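Local coordinates for thioredoxin domain-containing protein (Silicibacter pomeroyi, PDB 3EYT) that is of uncertain function but belongs to the AhpC/TSA group of thioredoxin-like proteins and is probably an oxidoreductase with antioxidant activity, at residues Ala24-Lys29 against Lys62-Gly67; Glu34-Leu39 against His46-Ala51; Leu66-Val71 against Pro107-Ala112; Thr118-Leu123 against Arg131-Gly136. All blocks are in the same frame, centred on the assembly; numbering follows the deposited sequence.

Interaction 1 of 4, residues Ala24-Lys29 against Lys62-Gly67; sequences ADLRGK and KVAVLG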
loop_
_atom_site.group_PDB
_atom_site.type_symbol
_atom_site.label_atom_id
_atom_site.label_comp_id
_atom_site.label_asym_id
_atom_site.label_seq_id
_atom_site.Cartn_x
_atom_site.Cartn_y
_atom_site.Cartn_z
ATOM N N ALA C 24 -14.058 -9.208 -24.121
ATOM C CA ALA C 24 -15.265 -9.198 -24.967
ATOM C C ALA C 24 -15.456 -7.854 -25.690
ATOM O O ALA C 24 -15.763 -7.834 -26.886
ATOM C CB ALA C 24 -16.514 -9.571 -24.156
ATOM N N ASP C 25 -15.242 -6.745 -24.984
ATOM C CA ASP C 25 -15.225 -5.400 -25.582
ATOM C C ASP C 25 -14.254 -5.273 -26.751
ATOM O O ASP C 25 -14.433 -4.410 -27.624
ATOM C CB ASP C 25 -14.726 -4.366 -24.566
ATOM C CG ASP C 25 -15.706 -4.089 -23.449
ATOM O OD1 ASP C 25 -16.879 -4.521 -23.537
ATOM O OD2 ASP C 25 -15.278 -3.424 -22.472
ATOM N N LEU C 26 -13.209 -6.094 -26.747
ATOM C CA LEU C 26 -12.103 -5.936 -27.692
ATOM C C LEU C 26 -12.126 -7.004 -28.787
ATOM O O LEU C 26 -11.201 -7.089 -29.587
ATOM C CB LEU C 26 -10.758 -5.938 -26.948
ATOM C CG LEU C 26 -10.478 -4.776 -25.986
ATOM C CD1 LEU C 26 -9.194 -5.011 -25.209
ATOM C CD2 LEU C 26 -10.430 -3.416 -26.685
ATOM N N ARG C 27 -13.187 -7.813 -28.796
ATOM C CA ARG C 27 -13.434 -8.798 -29.847
ATOM C C ARG C 27 -13.236 -8.185 -31.226
ATOM O O ARG C 27 -13.752 -7.104 -31.516
ATOM C CB ARG C 27 -14.860 -9.341 -29.748
ATOM C CG ARG C 27 -15.032 -10.397 -28.690
ATOM C CD ARG C 27 -14.519 -11.727 -29.173
ATOM N NE ARG C 27 -13.881 -12.436 -28.083
ATOM C CZ ARG C 27 -14.501 -12.805 -26.972
ATOM N NH1 ARG C 27 -13.827 -13.440 -26.029
ATOM N NH2 ARG C 27 -15.785 -12.523 -26.789
ATOM N N GLY C 28 -12.486 -8.885 -32.068
ATOM C CA GLY C 28 -12.202 -8.415 -33.446
ATOM C C GLY C 28 -10.882 -7.668 -33.616
ATOM O O GLY C 28 -10.403 -7.485 -34.740
ATOM N N LYS C 29 -10.313 -7.208 -32.505
ATOM C CA LYS C 29 -8.951 -6.653 -32.478
ATOM C C LYS C 29 -8.020 -7.742 -31.997
ATOM O O LYS C 29 -8.413 -8.604 -31.201
ATOM C CB LYS C 29 -8.815 -5.510 -31.471
ATOM C CG LYS C 29 -9.545 -4.237 -31.822
ATOM C CD LYS C 29 -9.656 -3.389 -30.565
ATOM C CE LYS C 29 -10.381 -2.087 -30.838
ATOM N NZ LYS C 29 -9.806 -1.419 -32.021
ATOM N N LYS C 62 -6.817 -1.559 -35.033
ATOM C CA LYS C 62 -6.544 -2.954 -35.334
ATOM C C LYS C 62 -5.970 -3.734 -34.158
ATOM O O LYS C 62 -6.283 -4.918 -33.992
ATOM C CB LYS C 62 -5.608 -3.061 -36.528
ATOM C CG LYS C 62 -6.250 -2.650 -37.850
ATOM C CD LYS C 62 -5.240 -2.748 -39.005
ATOM C CE LYS C 62 -5.757 -2.114 -40.319
ATOM N NZ LYS C 62 -7.189 -2.462 -40.527
ATOM N N VAL C 63 -5.127 -3.071 -33.357
ATOM C CA VAL C 63 -4.404 -3.716 -32.260
ATOM C C VAL C 63 -4.657 -2.937 -30.969
ATOM O O VAL C 63 -4.450 -1.707 -30.905
ATOM C CB VAL C 63 -2.881 -3.789 -32.549
ATOM C CG1 VAL C 63 -2.095 -4.388 -31.339
ATOM C CG2 VAL C 63 -2.628 -4.592 -33.821
ATOM N N ALA C 64 -5.155 -3.639 -29.961
ATOM C CA ALA C 64 -5.239 -3.057 -28.614
ATOM C C ALA C 64 -4.008 -3.478 -27.814
ATOM O O ALA C 64 -3.604 -4.652 -27.845
ATOM C CB ALA C 64 -6.537 -3.514 -27.894
ATOM N N VAL C 65 -3.419 -2.532 -27.091
ATOM C CA VAL C 65 -2.306 -2.817 -26.207
ATOM C C VAL C 65 -2.739 -2.441 -24.790
ATOM O O VAL C 65 -3.169 -1.315 -24.542
ATOM C CB VAL C 65 -1.021 -2.014 -26.588
ATOM C CG1 VAL C 65 0.129 -2.273 -25.567
ATOM C CG2 VAL C 65 -0.550 -2.359 -27.983
ATOM N N LEU C 66 -2.630 -3.402 -23.886
ATOM C CA LEU C 66 -3.085 -3.270 -22.490
ATOM C C LEU C 66 -1.923 -3.608 -21.588
ATOM O O LEU C 66 -1.175 -4.530 -21.895
ATOM C CB LEU C 66 -4.172 -4.299 -22.164
ATOM C CG LEU C 66 -5.395 -4.332 -23.073
ATOM C CD1 LEU C 66 -6.417 -5.284 -22.528
ATOM C CD2 LEU C 66 -5.963 -2.891 -23.258
ATOM N N GLY C 67 -1.801 -2.900 -20.468
ATOM C CA GLY C 67 -0.860 -3.297 -19.406
ATOM C C GLY C 67 -1.644 -4.057 -18.336
ATOM O O GLY C 67 -2.796 -3.733 -18.058
HETATM O O HOH W 1 -7.595 -6.342 -35.916
#
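Lys29 and Lys62 bring the two backbones closest, with 5.3 Å between Lys29 CA and Lys62 CA. The chain arrives there through a type II beta turn from Leu26 to Lys29, closed by Lys29 N to Leu26 O at 3.1 Å, with Gly28 taking the turn position of positive phi (96°). No direct hydrogen bond joins the segments. Instead, one water donates to both Gly28 O and Lys62 O, and Lys29 CA makes a CA-H...O contact with Lys62 O at 3.5 Å. Beyond this polar end the contact is apolar. Leu26 and Leu66 reach toward each other tip to tip, with Leu26 CD1 lying 3.9 Å from Leu66 CD1. Both methyls of Leu26 also reach Ala64 CB, each at 4.1 Å. The aliphatic part of Lys29 adds to this small cluster, its CD being 4.1 Å from Ala64 CB, while a bend at chi4 (-50°) turns NZ to where it bonds the carbonyls of Glu60 and Asp61. The loop between strands 11-15 and 30-36 thus covers the Ala64 and Leu66 side of strand 63-69. Val65 points to the other side, against helix 41-57, and strand 30-36 runs alongside as the parallel neighbour, its Ile31 touching both leucines.

Interaction 2 of 4, residues Glu34-Leu39 against His46-Ala51; sequences EAFQML and HGIPLA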
loop_
_atom_site.group_PDB
_atom_site.type_symbol
_atom_site.label_atom_id
_atom_site.label_comp_id
_atom_site.label_asym_id
_atom_site.label_seq_id
_atom_site.Cartn_x
_atom_site.Cartn_y
_atom_site.Cartn_z
ATOM N N GLU C 34 0.724 -6.780 -21.825
ATOM C CA GLU C 34 2.010 -6.796 -21.151
ATOM C C GLU C 34 1.753 -6.869 -19.641
ATOM O O GLU C 34 1.234 -5.918 -19.049
ATOM C CB GLU C 34 2.802 -5.540 -21.547
ATOM C CG GLU C 34 4.096 -5.295 -20.806
ATOM C CD GLU C 34 5.190 -6.298 -21.151
ATOM O OE1 GLU C 34 5.148 -6.940 -22.231
ATOM O OE2 GLU C 34 6.093 -6.448 -20.314
ATOM N N ALA C 35 2.105 -8.009 -19.045
ATOM C CA ALA C 35 1.936 -8.245 -17.620
ATOM C C ALA C 35 3.277 -7.917 -16.992
ATOM O O ALA C 35 4.320 -8.426 -17.420
ATOM C CB ALA C 35 1.564 -9.677 -17.337
ATOM N N PHE C 36 3.247 -7.037 -15.999
ATOM C CA PHE C 36 4.470 -6.480 -15.462
ATOM C C PHE C 36 4.265 -6.164 -13.974
ATOM O O PHE C 36 3.129 -6.062 -13.489
ATOM C CB PHE C 36 4.854 -5.197 -16.243
ATOM C CG PHE C 36 3.945 -4.006 -15.963
ATOM C CD1 PHE C 36 4.350 -3.001 -15.071
ATOM C CD2 PHE C 36 2.696 -3.888 -16.602
ATOM C CE1 PHE C 36 3.514 -1.899 -14.803
ATOM C CE2 PHE C 36 1.854 -2.807 -16.357
ATOM C CZ PHE C 36 2.262 -1.799 -15.440
ATOM N N GLN C 37 5.390 -5.975 -13.274
ATOM C CA GLN C 37 5.415 -5.382 -11.938
ATOM C C GLN C 37 6.269 -4.151 -12.080
ATOM O O GLN C 37 7.348 -4.199 -12.710
ATOM C CB GLN C 37 6.119 -6.292 -10.916
ATOM C CG GLN C 37 5.366 -7.604 -10.590
ATOM C CD GLN C 37 6.032 -8.384 -9.456
ATOM O OE1 GLN C 37 5.478 -8.482 -8.377
ATOM N NE2 GLN C 37 7.247 -8.864 -9.682
HETATM N N MSE C 38 5.830 -3.070 -11.455
HETATM C CA MSE C 38 6.501 -1.782 -11.604
HETATM C C MSE C 38 7.926 -1.786 -11.042
HETATM O O MSE C 38 8.767 -1.061 -11.534
HETATM C CB MSE C 38 5.659 -0.670 -10.979
HETATM C CG MSE C 38 5.463 -0.851 -9.474
HETATM SE SE MSE C 38 4.385 0.615 -8.753
HETATM C CE MSE C 38 5.840 1.942 -8.525
ATOM N N LEU C 39 8.207 -2.606 -10.030
ATOM C CA LEU C 39 9.561 -2.669 -9.467
ATOM C C LEU C 39 10.449 -3.810 -10.022
ATOM O O LEU C 39 11.536 -4.089 -9.508
ATOM C CB LEU C 39 9.489 -2.726 -7.920
ATOM C CG LEU C 39 8.722 -1.608 -7.200
ATOM C CD1 LEU C 39 8.871 -1.804 -5.691
ATOM C CD2 LEU C 39 9.251 -0.204 -7.613
ATOM N N HIS C 46 12.856 -3.638 -20.346
ATOM C CA HIS C 46 12.491 -4.322 -21.608
ATOM C C HIS C 46 10.992 -4.461 -21.924
ATOM O O HIS C 46 10.583 -4.228 -23.046
ATOM C CB HIS C 46 13.123 -5.725 -21.658
ATOM C CG HIS C 46 14.606 -5.717 -21.464
ATOM N ND1 HIS C 46 15.214 -6.259 -20.349
ATOM C CD2 HIS C 46 15.600 -5.177 -22.212
ATOM C CE1 HIS C 46 16.520 -6.070 -20.426
ATOM N NE2 HIS C 46 16.783 -5.422 -21.551
ATOM N N GLY C 47 10.202 -4.885 -20.949
ATOM C CA GLY C 47 8.813 -5.282 -21.193
ATOM C C GLY C 47 7.940 -4.105 -21.549
ATOM O O GLY C 47 7.225 -4.124 -22.550
ATOM N N ILE C 48 7.984 -3.086 -20.699
ATOM C CA ILE C 48 7.232 -1.866 -20.928
ATOM C C ILE C 48 7.726 -1.147 -22.222
ATOM O O ILE C 48 6.910 -0.788 -23.057
ATOM C CB ILE C 48 7.252 -0.973 -19.657
ATOM C CG1 ILE C 48 6.256 -1.537 -18.620
ATOM C CG2 ILE C 48 6.848 0.439 -19.984
ATOM C CD1 ILE C 48 6.544 -1.050 -17.228
ATOM N N PRO C 49 9.052 -0.980 -22.414
ATOM C CA PRO C 49 9.435 -0.367 -23.700
ATOM C C PRO C 49 8.968 -1.178 -24.899
ATOM O O PRO C 49 8.611 -0.599 -25.910
ATOM C CB PRO C 49 10.969 -0.315 -23.636
ATOM C CG PRO C 49 11.247 -0.209 -22.154
ATOM C CD PRO C 49 10.215 -1.143 -21.524
ATOM N N LEU C 50 8.928 -2.505 -24.778
ATOM C CA LEU C 50 8.380 -3.320 -25.881
ATOM C C LEU C 50 6.893 -3.026 -26.134
ATOM O O LEU C 50 6.477 -2.866 -27.274
ATOM C CB LEU C 50 8.598 -4.813 -25.627
ATOM C CG LEU C 50 7.969 -5.776 -26.637
ATOM C CD1 LEU C 50 8.548 -5.571 -28.054
ATOM C CD2 LEU C 50 8.140 -7.246 -26.183
ATOM N N ALA C 51 6.094 -2.950 -25.059
ATOM C CA ALA C 51 4.673 -2.666 -25.203
ATOM C C ALA C 51 4.454 -1.303 -25.887
ATOM O O ALA C 51 3.562 -1.170 -26.731
ATOM C CB ALA C 51 3.965 -2.722 -23.854
#
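Glu34 lays its carboxylate against the backbone of Gly47, with Glu34 OE2 only 3.1 Å from Gly47 CA. Such an approach depends on the glycine, since a CB on Gly47 would fall 2.2 Å from Glu34 OE2, a clash. At the base of the side chain, Glu34 CB rests on Ala51 CB at 3.8 Å, one helical turn along. The glutamate gets there with CG anti to the backbone N (chi1 172°) and a bend at chi2. Beside it, Phe36 and Ile48 cross obliquely, and Ile48 CD1 comes to 3.6 Å from Phe36 CD1. These residues belong to the first half of a beta-alpha-beta unit, strand 30-36, helix 41-57 and strand 63-69, in which the strand and helix segments run nearly antiparallel (154°) with axes 8.8 Å apart. An alanine in place of Glu34 would probably open a gap over Gly47 and leave Pro119, which also packs on the glutamate, less well covered. Further out, Phe86 of helix 80-89 backs both Phe36 and Ile48, and the His69 ring meets that of Phe36. Phe36 also borders the CxxC pattern of Cys40 and Cys43 at the start of helix 41-57, consistent with a thioredoxin-type site. Met38 and Leu39 pack on Leu39 and Met38 of a second subunit.

Interaction 3 of 4, residues Leu66-Val71 against Pro107-Ala112; sequences LGLHTV and PRTMAA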
loop_
_atom_site.group_PDB
_atom_site.type_symbol
_atom_site.label_atom_id
_atom_site.label_comp_id
_atom_site.label_asym_id
_atom_site.label_seq_id
_atom_site.Cartn_x
_atom_site.Cartn_y
_atom_site.Cartn_z
ATOM N N LEU C 66 -2.630 -3.402 -23.886
ATOM C CA LEU C 66 -3.085 -3.270 -22.490
ATOM C C LEU C 66 -1.923 -3.608 -21.588
ATOM O O LEU C 66 -1.175 -4.530 -21.895
ATOM C CB LEU C 66 -4.172 -4.299 -22.164
ATOM C CG LEU C 66 -5.395 -4.332 -23.073
ATOM C CD1 LEU C 66 -6.417 -5.284 -22.528
ATOM C CD2 LEU C 66 -5.963 -2.891 -23.258
ATOM N N GLY C 67 -1.801 -2.900 -20.468
ATOM C CA GLY C 67 -0.860 -3.297 -19.406
ATOM C C GLY C 67 -1.644 -4.057 -18.336
ATOM O O GLY C 67 -2.796 -3.733 -18.058
ATOM N N LEU C 68 -1.025 -5.047 -17.718
ATOM C CA LEU C 68 -1.651 -5.729 -16.599
ATOM C C LEU C 68 -0.646 -5.737 -15.435
ATOM O O LEU C 68 0.417 -6.362 -15.525
ATOM C CB LEU C 68 -2.059 -7.146 -17.014
ATOM C CG LEU C 68 -2.677 -7.993 -15.907
ATOM C CD1 LEU C 68 -4.070 -7.453 -15.583
ATOM C CD2 LEU C 68 -2.749 -9.489 -16.279
ATOM N N HIS C 69 -0.952 -4.986 -14.374
ATOM C CA HIS C 69 -0.027 -4.920 -13.212
ATOM C C HIS C 69 -0.309 -6.114 -12.286
ATOM O O HIS C 69 -1.337 -6.164 -11.571
ATOM C CB HIS C 69 -0.158 -3.579 -12.471
ATOM C CG HIS C 69 1.018 -3.267 -11.580
ATOM N ND1 HIS C 69 0.874 -2.757 -10.310
ATOM C CD2 HIS C 69 2.348 -3.398 -11.783
ATOM C CE1 HIS C 69 2.067 -2.586 -9.767
ATOM N NE2 HIS C 69 2.977 -2.960 -10.647
ATOM N N THR C 70 0.583 -7.097 -12.360
ATOM C CA THR C 70 0.369 -8.407 -11.697
ATOM C C THR C 70 1.364 -8.461 -10.538
ATOM O O THR C 70 2.488 -8.972 -10.675
ATOM C CB THR C 70 0.617 -9.540 -12.691
ATOM O OG1 THR C 70 1.928 -9.377 -13.291
ATOM C CG2 THR C 70 -0.428 -9.550 -13.814
ATOM N N VAL C 71 0.990 -7.900 -9.392
ATOM C CA VAL C 71 1.938 -7.818 -8.305
ATOM C C VAL C 71 1.836 -9.144 -7.526
ATOM O O VAL C 71 0.782 -9.436 -6.945
ATOM C CB VAL C 71 1.594 -6.615 -7.370
ATOM C CG1 VAL C 71 2.573 -6.563 -6.178
ATOM C CG2 VAL C 71 1.627 -5.302 -8.153
ATOM N N PRO C 107 -1.804 -12.784 -8.111
ATOM C CA PRO C 107 -3.131 -12.230 -8.357
ATOM C C PRO C 107 -3.949 -13.083 -9.349
ATOM O O PRO C 107 -3.397 -14.008 -9.959
ATOM C CB PRO C 107 -2.841 -10.831 -8.879
ATOM C CG PRO C 107 -1.467 -10.949 -9.558
ATOM C CD PRO C 107 -0.725 -12.013 -8.783
ATOM N N ARG C 108 -5.238 -12.762 -9.524
ATOM C CA ARG C 108 -6.185 -13.726 -10.124
ATOM C C ARG C 108 -5.968 -13.957 -11.623
ATOM O O ARG C 108 -6.014 -15.114 -12.092
ATOM C CB ARG C 108 -7.650 -13.326 -9.858
ATOM C CG ARG C 108 -7.974 -13.273 -8.370
ATOM C CD ARG C 108 -9.448 -13.266 -8.082
ATOM N NE ARG C 108 -10.132 -14.399 -8.690
ATOM C CZ ARG C 108 -10.402 -15.545 -8.065
ATOM N NH1 ARG C 108 -10.055 -15.730 -6.793
ATOM N NH2 ARG C 108 -11.027 -16.509 -8.718
ATOM N N THR C 109 -5.777 -12.878 -12.376
ATOM C CA THR C 109 -5.606 -13.025 -13.840
ATOM C C THR C 109 -4.269 -13.699 -14.156
ATOM O O THR C 109 -4.168 -14.603 -15.023
ATOM C CB THR C 109 -5.697 -11.660 -14.547
ATOM O OG1 THR C 109 -6.858 -10.980 -14.067
ATOM C CG2 THR C 109 -5.757 -11.801 -16.068
HETATM N N MSE C 110 -3.241 -13.281 -13.431
HETATM C CA MSE C 110 -1.948 -13.935 -13.562
HETATM C C MSE C 110 -2.025 -15.459 -13.357
HETATM O O MSE C 110 -1.461 -16.207 -14.161
HETATM C CB MSE C 110 -0.953 -13.363 -12.537
HETATM C CG MSE C 110 0.479 -13.821 -12.834
HETATM SE SE MSE C 110 1.771 -13.179 -11.517
HETATM C CE MSE C 110 3.336 -14.049 -12.297
ATOM N N ALA C 111 -2.704 -15.902 -12.296
ATOM C CA ALA C 111 -2.902 -17.332 -12.038
ATOM C C ALA C 111 -3.743 -17.980 -13.116
ATOM O O ALA C 111 -3.404 -19.054 -13.577
ATOM C CB ALA C 111 -3.517 -17.577 -10.644
ATOM N N ALA C 112 -4.840 -17.333 -13.530
ATOM C CA ALA C 112 -5.701 -17.870 -14.593
ATOM C C ALA C 112 -4.913 -18.136 -15.877
ATOM O O ALA C 112 -5.185 -19.112 -16.584
ATOM C CB ALA C 112 -6.880 -16.902 -14.899
#
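Thr109 chi1 (-49°) places OG1 beside its own backbone N, where it bonds Gln10 N, and leaves CG2 on the other branch to meet Leu68 CD2 at 3.8 Å. In Met110, a selenomethionine, CG stands anti to the backbone N (chi1 -168°) and the chain beyond it is extended, so that SE comes 4.0 Å from Thr70 CB and the two side chains cross at about a right angle. Pro107 completes the contact with its ring. Pro107 CG approaches Thr70 CA at 3.8 Å, and Pro107 CD lies 3.5 Å from Val71 O. No hydrogen bond crosses between the segments. The proline occupies the N-cap position of helix 108-112, and its ring brings the start of that helix against Thr70 and Val71, just after strand 63-69. An alanine in its place would have no CG or CD and would probably leave a gap beside Thr70 and Val71 O while freeing the backbone before the helix to turn. Asp99 fixes the same helix start through bonds from Thr109 N and Met110 N, and the side chains of Pro107, Leu68 and Thr70 also touch Asp99. Helix 108-112 thus packs where strands 63-69 and 96-99 end, through Leu68 and Asp99, while His69 points away from it and bonds Met38 N.

Interaction 4 of 4, residues Thr118-Leu123 against Arg131-Gly136; sequences TPSLLL and RAHHFG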
loop_
_atom_site.group_PDB
_atom_site.type_symbol
_atom_site.label_atom_id
_atom_site.label_comp_id
_atom_site.label_asym_id
_atom_site.label_seq_id
_atom_site.Cartn_x
_atom_site.Cartn_y
_atom_site.Cartn_z
ATOM N N THR C 118 7.139 -12.048 -14.494
ATOM C CA THR C 118 7.034 -10.830 -15.307
ATOM C C THR C 118 8.453 -10.494 -15.802
ATOM O O THR C 118 9.426 -10.812 -15.119
ATOM C CB THR C 118 6.496 -9.619 -14.444
ATOM O OG1 THR C 118 7.384 -9.373 -13.350
ATOM C CG2 THR C 118 5.130 -9.922 -13.871
ATOM N N PRO C 119 8.576 -9.841 -16.975
ATOM C CA PRO C 119 7.434 -9.512 -17.828
ATOM C C PRO C 119 6.935 -10.717 -18.631
ATOM O O PRO C 119 7.710 -11.618 -18.976
ATOM C CB PRO C 119 7.986 -8.414 -18.768
ATOM C CG PRO C 119 9.446 -8.827 -18.984
ATOM C CD PRO C 119 9.871 -9.417 -17.565
ATOM N N SER C 120 5.634 -10.750 -18.874
ATOM C CA SER C 120 5.060 -11.703 -19.806
ATOM C C SER C 120 4.275 -10.950 -20.841
ATOM O O SER C 120 3.623 -9.949 -20.535
ATOM C CB SER C 120 4.163 -12.713 -19.084
ATOM O OG SER C 120 4.979 -13.494 -18.230
ATOM N N LEU C 121 4.323 -11.445 -22.067
ATOM C CA LEU C 121 3.585 -10.825 -23.134
ATOM C C LEU C 121 2.607 -11.858 -23.681
ATOM O O LEU C 121 3.015 -12.988 -24.020
ATOM C CB LEU C 121 4.542 -10.263 -24.201
ATOM C CG LEU C 121 3.847 -9.282 -25.187
ATOM C CD1 LEU C 121 4.738 -8.226 -25.702
ATOM C CD2 LEU C 121 3.232 -10.041 -26.337
ATOM N N LEU C 122 1.315 -11.498 -23.699
ATOM C CA LEU C 122 0.268 -12.416 -24.164
ATOM C C LEU C 122 -0.354 -11.842 -25.417
ATOM O O LEU C 122 -0.571 -10.623 -25.503
ATOM C CB LEU C 122 -0.822 -12.594 -23.111
ATOM C CG LEU C 122 -0.585 -13.093 -21.666
ATOM C CD1 LEU C 122 -0.385 -14.565 -21.639
ATOM C CD2 LEU C 122 0.533 -12.381 -20.903
ATOM N N LEU C 123 -0.644 -12.711 -26.382
ATOM C CA LEU C 123 -1.288 -12.333 -27.633
ATOM C C LEU C 123 -2.576 -13.096 -27.809
ATOM O O LEU C 123 -2.573 -14.342 -27.834
ATOM C CB LEU C 123 -0.425 -12.670 -28.860
ATOM C CG LEU C 123 0.695 -11.796 -29.403
ATOM C CD1 LEU C 123 0.882 -12.206 -30.880
ATOM C CD2 LEU C 123 0.415 -10.302 -29.280
ATOM N N ARG C 131 -3.010 -17.042 -28.182
ATOM C CA ARG C 131 -2.243 -17.595 -29.284
ATOM C C ARG C 131 -0.736 -17.533 -29.055
ATOM O O ARG C 131 0.011 -18.258 -29.697
ATOM C CB ARG C 131 -2.602 -16.870 -30.586
ATOM C CG ARG C 131 -4.055 -17.028 -30.978
ATOM C CD ARG C 131 -4.335 -18.440 -31.524
ATOM N NE ARG C 131 -3.634 -18.636 -32.799
ATOM C CZ ARG C 131 -4.095 -18.218 -33.975
ATOM N NH1 ARG C 131 -5.256 -17.588 -34.057
ATOM N NH2 ARG C 131 -3.402 -18.437 -35.080
ATOM N N ALA C 132 -0.279 -16.640 -28.178
ATOM C CA ALA C 132 1.122 -16.670 -27.779
ATOM C C ALA C 132 1.233 -16.189 -26.354
ATOM O O ALA C 132 0.411 -15.404 -25.894
ATOM C CB ALA C 132 2.011 -15.817 -28.702
ATOM N N HIS C 133 2.275 -16.649 -25.678
ATOM C CA HIS C 133 2.474 -16.342 -24.269
ATOM C C HIS C 133 3.986 -16.393 -24.047
ATOM O O HIS C 133 4.573 -17.472 -23.944
ATOM C CB HIS C 133 1.716 -17.360 -23.420
ATOM C CG HIS C 133 1.839 -17.139 -21.940
ATOM N ND1 HIS C 133 1.127 -17.878 -21.030
ATOM C CD2 HIS C 133 2.590 -16.274 -21.214
ATOM C CE1 HIS C 133 1.424 -17.486 -19.801
ATOM N NE2 HIS C 133 2.316 -16.515 -19.881
ATOM N N HIS C 134 4.607 -15.216 -24.004
ATOM C CA HIS C 134 6.067 -15.089 -23.911
ATOM C C HIS C 134 6.468 -14.615 -22.544
ATOM O O HIS C 134 5.913 -13.650 -22.047
ATOM C CB HIS C 134 6.590 -14.077 -24.918
ATOM C CG HIS C 134 6.272 -14.429 -26.336
ATOM N ND1 HIS C 134 6.832 -15.509 -26.981
ATOM C CD2 HIS C 134 5.452 -13.839 -27.239
ATOM C CE1 HIS C 134 6.372 -15.572 -28.220
ATOM N NE2 HIS C 134 5.544 -14.560 -28.407
ATOM N N PHE C 135 7.474 -15.261 -21.973
ATOM C CA PHE C 135 7.980 -14.901 -20.667
ATOM C C PHE C 135 9.385 -14.339 -20.842
ATOM O O PHE C 135 10.240 -14.994 -21.424
ATOM C CB PHE C 135 7.995 -16.142 -19.756
ATOM C CG PHE C 135 8.689 -15.913 -18.446
ATOM C CD1 PHE C 135 8.417 -14.781 -17.697
ATOM C CD2 PHE C 135 9.622 -16.837 -17.964
ATOM C CE1 PHE C 135 9.062 -14.534 -16.473
ATOM C CE2 PHE C 135 10.272 -16.629 -16.727
ATOM C CZ PHE C 135 9.989 -15.448 -15.980
ATOM N N GLY C 136 9.640 -13.121 -20.360
ATOM C CA GLY C 136 10.990 -12.542 -20.488
ATOM C C GLY C 136 11.268 -11.889 -21.840
ATOM O O GLY C 136 10.420 -11.165 -22.382
HETATM O O HOH W 2 4.568 -16.313 -18.264
#
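Leu122 and His133 lie side by side and point the same way, with Leu122 CD1 seated over the imidazole face in a CH-pi contact. The methyl is 3.5 Å from the ring centroid and 14° off the ring normal. With CG anti to the backbone N (chi1 -180°), the His133 ring is carried alongside Leu122; its NE2 is 2.8 Å from a water. That water donates to Ser120 OG, also at 2.8 Å, while Ser120 OG has a second partner in Gly117 O. On the same side of the sheet Phe135 turns an edge to the backbone N of Thr118, which lies near its ring plane. The strands form an antiparallel beta hairpin, in which Ser120-Phe135 and Leu122-His133 are non-hydrogen-bonded pairs, and Leu121-His134 and Leu123-Ala132 hydrogen-bonded ones. A classic beta bulge marks one end: Leu123 O accepts from Arg131 N at 2.8 Å and from Ala132 N at 3.3 Å. At the other, Gly136 N bonds Pro119 O almost linearly (175°). The peptide bond before Pro119 is cis, as in thioredoxins, and the proline touches Cys43. On the opposite face Leu123 CB meets Ala132 CB at 4.0 Å, Leu121 and Leu123 pack against helix 140-151, and His134 NE2 bonds Glu146 of that helix.

In the fold
All four contacts are arranged on one mixed sheet, and their chemistry follows their place on it. Interactions 1 and 3, both buried, share strand 63-69 and its Leu66-Gly67 overlap, covering one face with a loop and a short helix respectively, by mainly apolar contact. Interaction 2 packs the opposite face of neighbouring strand 30-36 against helix 41-57 and is buried throughout, in every touching residue. Interaction 4 is the only one built on direct backbone hydrogen bonds; it is partly buried, with Phe135 exposed. Interactions 2 and 4 are joined by a probable hydrogen bond from Ala35 N to Ser120 O (2.9 Å), whereas interactions 1 and 4 stay about 7 Å apart at their nearest atoms.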